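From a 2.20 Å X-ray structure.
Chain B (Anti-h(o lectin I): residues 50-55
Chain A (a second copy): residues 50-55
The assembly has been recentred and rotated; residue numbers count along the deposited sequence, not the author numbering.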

# COMPACT_ATOMS: atom_id res chain seq x y z
N ARG B 50 1.30 -7.84 -8.72
CA ARG B 50 0.27 -7.21 -7.90
C ARG B 50 0.82 -6.17 -6.92
O ARG B 50 2.01 -6.21 -6.56
CB ARG B 50 -0.53 -8.27 -7.13
CG ARG B 50 0.22 -9.54 -6.80
CD ARG B 50 -0.74 -10.54 -6.19
NE ARG B 50 -0.34 -11.93 -6.42
CZ ARG B 50 -1.16 -12.97 -6.31
NH1 ARG B 50 -2.43 -12.80 -5.98
NH2 ARG B 50 -0.72 -14.20 -6.55
N TYR B 51 -0.01 -5.21 -6.53
CA TYR B 51 0.43 -4.19 -5.59
C TYR B 51 0.75 -4.95 -4.29
O TYR B 51 0.00 -5.85 -3.89
CB TYR B 51 -0.67 -3.14 -5.37
CG TYR B 51 -0.22 -1.97 -4.51
CD1 TYR B 51 -0.77 -1.74 -3.26
CD2 TYR B 51 0.77 -1.10 -4.96
CE1 TYR B 51 -0.34 -0.67 -2.48
CE2 TYR B 51 1.19 -0.04 -4.20
CZ TYR B 51 0.64 0.17 -2.95
OH TYR B 51 1.10 1.21 -2.19
N ILE B 52 1.85 -4.60 -3.64
CA ILE B 52 2.27 -5.27 -2.40
C ILE B 52 1.32 -5.26 -1.18
O ILE B 52 1.41 -6.15 -0.34
CB ILE B 52 3.69 -4.81 -1.97
CG1 ILE B 52 4.34 -5.85 -1.07
CG2 ILE B 52 3.63 -3.45 -1.26
CD1 ILE B 52 5.80 -5.61 -0.87
N ALA B 53 0.43 -4.29 -1.08
CA ALA B 53 -0.48 -4.25 0.07
C ALA B 53 -1.88 -4.82 -0.21
O ALA B 53 -2.48 -4.53 -1.25
CB ALA B 53 -0.62 -2.81 0.61
N PRO B 54 -2.39 -5.68 0.69
CA PRO B 54 -3.72 -6.26 0.53
C PRO B 54 -4.76 -5.14 0.64
O PRO B 54 -4.57 -4.16 1.37
CB PRO B 54 -3.82 -7.19 1.74
CG PRO B 54 -2.40 -7.59 1.97
CD PRO B 54 -1.67 -6.30 1.81
N ILE B 55 -5.87 -5.30 -0.07
CA ILE B 55 -6.97 -4.34 -0.09
C ILE B 55 -8.13 -4.90 0.75
O ILE B 55 -8.48 -6.07 0.59
CB ILE B 55 -7.51 -4.21 -1.55
CG1 ILE B 55 -6.37 -4.00 -2.54
CG2 ILE B 55 -8.51 -3.09 -1.66
CD1 ILE B 55 -5.61 -2.74 -2.34
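Chain A (50-55) RYIAPI

Chain A lays the same four residues, Y51 to P54, against chain B that chain B offers to it, and the two copies meet about A53. The register rests on one pair: the CA atoms of A53(B) and A53(A), 5.7 Å apart, are the nearest across the two stretches. The end CA positions show broadly opposite but oblique directions. Every contact then recurs with the chains exchanged, I52 of one copy on A53 and P54 of the other, Y51 on A53, as expected of an approximate twofold arrangement.

The backbone of chain A repeats that of chain B closely. R50(A) and Y51(A) are extended, with phi/psi of -133/155 and -69/142. I52(A) breaks this course at -62/-30, matching -59/-25 at I52(B), and A53(A) returns to an extended conformation at -95/135. At this break, in both copies, the CA-to-CB bonds of I52 and A53 point toward the other stretch.

The isoleucines cover the most surface: 55 Å² of I52(B) and 51 Å² of I52(A) lie beneath the other stretch, out of 272 Å² buried in total. Both have chi1 and chi2 in the t well. CG2 of I52(B) approaches CB of A53(A) at 3.5 Å, and CG2 of I52(A) approaches CB of A53(B) at the same 3.5 Å. The same methyl groups reach the proline rings more loosely, CG2 of I52(B) lying 4.3 Å from CD of P54(A) and CG2 of I52(A) 4.2 Å from CD of P54(B).

A53(B) and A53(A) follow, with 40 and 41 Å² covered. Their CB atoms are 4.2 Å apart, a van der Waals contact between two methyl groups, and each methyl also meets the tyrosine of the other chain. The OH of Y51(B) is 3.5 Å from CB of A53(A), and the OH of Y51(A) is 3.6 Å from CB of A53(B). Each tyrosine leaves its backbone sideways, yet the end of its side chain comes nearer the partner; the ring meets the alanine methyl obliquely.

No direct hydrogen bond joins the stretches, but two waters bridge them. Y51(A) OH donates to one water at 2.7 Å, which donates in turn to P54(B) O at 3.1 Å. In the reciprocal bridge, Y51(B) OH donates to the other water at 2.7 Å, and that water donates to P54(A) O at 3.0 Å. The direct contact is therefore apolar, with polar links supplied by solvent. R50 and I55 of both chains contribute no covered area.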

# COMPACT_ATOMS: atom_id res chain seq x y z
N ARG A 50 4.12 -0.21 11.02
CA ARG A 50 4.28 0.53 9.77
C ARG A 50 3.31 0.05 8.73
O ARG A 50 2.90 -1.12 8.78
CB ARG A 50 5.66 0.27 9.16
CG ARG A 50 6.80 0.12 10.13
CD ARG A 50 8.12 -0.17 9.42
NE ARG A 50 9.14 -0.62 10.37
CZ ARG A 50 10.43 -0.32 10.28
NH1 ARG A 50 10.88 0.44 9.29
NH2 ARG A 50 11.27 -0.77 11.20
N TYR A 51 2.97 0.91 7.78
CA TYR A 51 2.05 0.51 6.70
C TYR A 51 2.93 -0.50 5.92
O TYR A 51 4.14 -0.28 5.76
CB TYR A 51 1.61 1.70 5.82
CG TYR A 51 0.58 1.32 4.76
CD1 TYR A 51 0.86 1.48 3.41
CD2 TYR A 51 -0.67 0.78 5.12
CE1 TYR A 51 -0.06 1.11 2.44
CE2 TYR A 51 -1.61 0.40 4.14
CZ TYR A 51 -1.30 0.57 2.80
OH TYR A 51 -2.19 0.24 1.79
N ILE A 52 2.33 -1.58 5.43
CA ILE A 52 3.06 -2.60 4.71
C ILE A 52 3.79 -2.26 3.39
O ILE A 52 4.82 -2.84 3.09
CB ILE A 52 2.20 -3.90 4.59
CG1 ILE A 52 3.09 -5.11 4.33
CG2 ILE A 52 1.15 -3.76 3.50
CD1 ILE A 52 2.32 -6.41 4.24
N ALA A 53 3.28 -1.29 2.65
CA ALA A 53 3.91 -0.89 1.39
C ALA A 53 4.88 0.30 1.54
O ALA A 53 4.54 1.28 2.19
CB ALA A 53 2.82 -0.50 0.38
N PRO A 54 6.08 0.22 0.92
CA PRO A 54 7.05 1.33 1.01
C PRO A 54 6.52 2.53 0.19
O PRO A 54 5.72 2.37 -0.76
CB PRO A 54 8.31 0.75 0.37
CG PRO A 54 8.18 -0.72 0.59
CD PRO A 54 6.71 -0.97 0.32
N ILE A 55 6.96 3.73 0.56
CA ILE A 55 6.56 4.96 -0.09
C ILE A 55 7.75 5.47 -0.90
O ILE A 55 8.90 5.41 -0.43
CB ILE A 55 6.24 6.06 0.97
CG1 ILE A 55 5.33 5.50 2.07
CG2 ILE A 55 5.57 7.26 0.34
CD1 ILE A 55 3.96 5.11 1.63
O HOH W 1 -4.30 -1.29 2.46
O HOH W 2 3.40 2.49 -2.65